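PDB 1ZPW: hypothetical protein TT1823 from Thermus thermophilus, which probably acts as a metal-dependent Cas2 endoribonuclease in CRISPR adaptive immunity against viruses and plasmids. Local coordinates for residues Glu47-Arg50 and Arg51-Arg55. Residues are numbered along the deposited sequence; the frame is centred on the assembly and turned at random.
Sequences EDLR and RRARR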
loop_
_atom_site.group_PDB
_atom_site.type_symbol
_atom_site.label_atom_id
_atom_site.label_comp_id
_atom_site.label_asym_id
_atom_site.label_seq_id
_atom_site.Cartn_x
_atom_site.Cartn_y
_atom_site.Cartn_z
ATOM N N GLU A 47 7.545 8.750 -3.877
ATOM C CA GLU A 47 7.369 9.219 -5.241
ATOM C C GLU A 47 7.493 8.059 -6.233
ATOM O O GLU A 47 6.756 7.993 -7.193
ATOM C CB GLU A 47 8.430 10.280 -5.531
ATOM C CG GLU A 47 8.284 10.855 -6.910
ATOM C CD GLU A 47 9.420 11.784 -7.293
ATOM O OE1 GLU A 47 9.108 12.890 -7.739
ATOM O OE2 GLU A 47 10.600 11.401 -7.153
ATOM N N ASP A 48 8.438 7.150 -5.982
ATOM C CA ASP A 48 8.659 6.011 -6.857
ATOM C C ASP A 48 7.441 5.085 -6.869
ATOM O O ASP A 48 6.994 4.619 -7.941
ATOM C CB ASP A 48 9.884 5.226 -6.399
ATOM C CG ASP A 48 10.273 4.118 -7.370
ATOM O OD1 ASP A 48 10.324 2.938 -6.958
ATOM O OD2 ASP A 48 10.563 4.345 -8.571
ATOM N N LEU A 49 6.918 4.825 -5.669
ATOM C CA LEU A 49 5.689 4.035 -5.542
ATOM C C LEU A 49 4.541 4.681 -6.334
ATOM O O LEU A 49 3.862 3.989 -7.100
ATOM C CB LEU A 49 5.324 3.845 -4.058
ATOM C CG LEU A 49 4.133 2.936 -3.689
ATOM C CD1 LEU A 49 4.213 2.559 -2.202
ATOM C CD2 LEU A 49 2.811 3.574 -3.970
ATOM N N ARG A 50 4.319 5.984 -6.150
ATOM C CA ARG A 50 3.243 6.647 -6.902
ATOM C C ARG A 50 3.439 6.567 -8.393
ATOM O O ARG A 50 2.494 6.248 -9.141
ATOM C CB ARG A 50 3.098 8.103 -6.518
ATOM C CG ARG A 50 2.630 8.347 -5.107
ATOM C CD ARG A 50 2.064 9.753 -4.970
ATOM N NE ARG A 50 3.066 10.658 -5.537
ATOM C CZ ARG A 50 3.967 11.334 -4.825
ATOM N NH1 ARG A 50 4.883 12.065 -5.467
ATOM N NH2 ARG A 50 3.952 11.326 -3.491
ATOM N N ARG A 51 4.667 6.841 -8.839
ATOM C CA ARG A 51 4.980 6.818 -10.252
ATOM C C ARG A 51 4.685 5.456 -10.869
ATOM O O ARG A 51 4.076 5.378 -11.947
ATOM C CB ARG A 51 6.449 7.210 -10.445
ATOM C CG ARG A 51 7.101 6.881 -11.774
ATOM C CD ARG A 51 8.673 6.935 -11.768
ATOM N NE ARG A 51 9.264 7.981 -10.919
ATOM C CZ ARG A 51 9.200 9.300 -11.171
ATOM N NH1 ARG A 51 9.757 10.185 -10.347
ATOM N NH2 ARG A 51 8.558 9.731 -12.249
ATOM N N ARG A 52 5.064 4.391 -10.165
ATOM C CA ARG A 52 4.880 3.037 -10.678
ATOM C C ARG A 52 3.425 2.612 -10.549
ATOM O O ARG A 52 2.925 1.910 -11.428
ATOM C CB ARG A 52 5.844 2.083 -9.959
ATOM C CG ARG A 52 7.318 2.428 -10.295
ATOM C CD ARG A 52 8.370 1.577 -9.660
ATOM N NE ARG A 52 8.374 0.212 -10.180
ATOM C CZ ARG A 52 8.992 -0.798 -9.563
ATOM N NH1 ARG A 52 9.646 -0.589 -8.416
ATOM N NH2 ARG A 52 8.951 -2.015 -10.081
ATOM N N ALA A 53 2.758 3.021 -9.471
ATOM C CA ALA A 53 1.342 2.657 -9.288
ATOM C C ALA A 53 0.504 3.316 -10.386
ATOM O O ALA A 53 -0.370 2.702 -10.971
ATOM C CB ALA A 53 0.842 3.067 -7.904
ATOM N N ARG A 54 0.863 4.547 -10.728
ATOM C CA ARG A 54 0.145 5.247 -11.788
ATOM C C ARG A 54 0.200 4.553 -13.140
ATOM O O ARG A 54 -0.741 4.687 -13.937
ATOM C CB ARG A 54 0.726 6.632 -11.931
ATOM C CG ARG A 54 0.341 7.565 -10.857
ATOM C CD ARG A 54 1.023 8.904 -11.118
ATOM N NE ARG A 54 0.911 9.842 -10.027
ATOM C CZ ARG A 54 -0.176 10.543 -9.787
ATOM N NH1 ARG A 54 -1.257 10.389 -10.544
ATOM N NH2 ARG A 54 -0.193 11.394 -8.783
ATOM N N ARG A 55 1.280 3.854 -13.446
ATOM C CA ARG A 55 1.364 3.140 -14.713
ATOM C C ARG A 55 0.306 2.047 -14.744
ATOM O O ARG A 55 -0.191 1.714 -15.814
ATOM C CB ARG A 55 2.750 2.532 -14.998
ATOM C CG ARG A 55 3.905 3.509 -14.950
ATOM C CD ARG A 55 5.291 2.886 -15.175
ATOM N NE ARG A 55 6.298 3.930 -15.359
ATOM C CZ ARG A 55 7.531 3.885 -14.888
ATOM N NH1 ARG A 55 7.940 2.822 -14.202
ATOM N NH2 ARG A 55 8.355 4.916 -15.091
#
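Leu49 and Ala53, one turn apart on helix 43-56, make up the tightly packed side of this stretch. Ala53 N donates to Leu49 O at 2.8 Å, and Ala53 CB sits 3.3 Å from Leu49 O; the methyl contact of Leu49 CD2 with Ala53 CB is looser, 4.4 Å. Both side chains are buried, Leu49 against Leu25 and Ile66, Ala53 against Leu24 and Leu64. In the ferredoxin-like fold of Cas2 proteins this helix and helix 15-26 pack on the four-stranded antiparallel sheet, and these two residues form part of the inward face of the helix. Asp48 and Arg52 occupy the border. Although the CA-CB bond of Asp48 points away from 51-55, a chi1 of -173° sets CG beside the carbonyl carbon, and the carboxylate comes back against Arg52 CD, with Asp48 OD1 level with the guanidinium edge. The salt bridge from Asp48 OD1 to Arg52 NH1 is long, 3.9 Å; a stronger tie is the hydrogen bond between Asp48 OD1 and Tyr28 OH, which also makes a weak hydrogen bond with Arg52 NH1. On the exposed side, the salt bridge of Glu47 OE2 with Arg51 NH1 (3.5 Å, carboxylate and guanidinium planes 60° apart) belongs to one of two modelled Arg51 conformers and is therefore doubtful. Arg54 N donates to Arg50 O, and Arg54 CG lies 3.1 Å from Arg50 O.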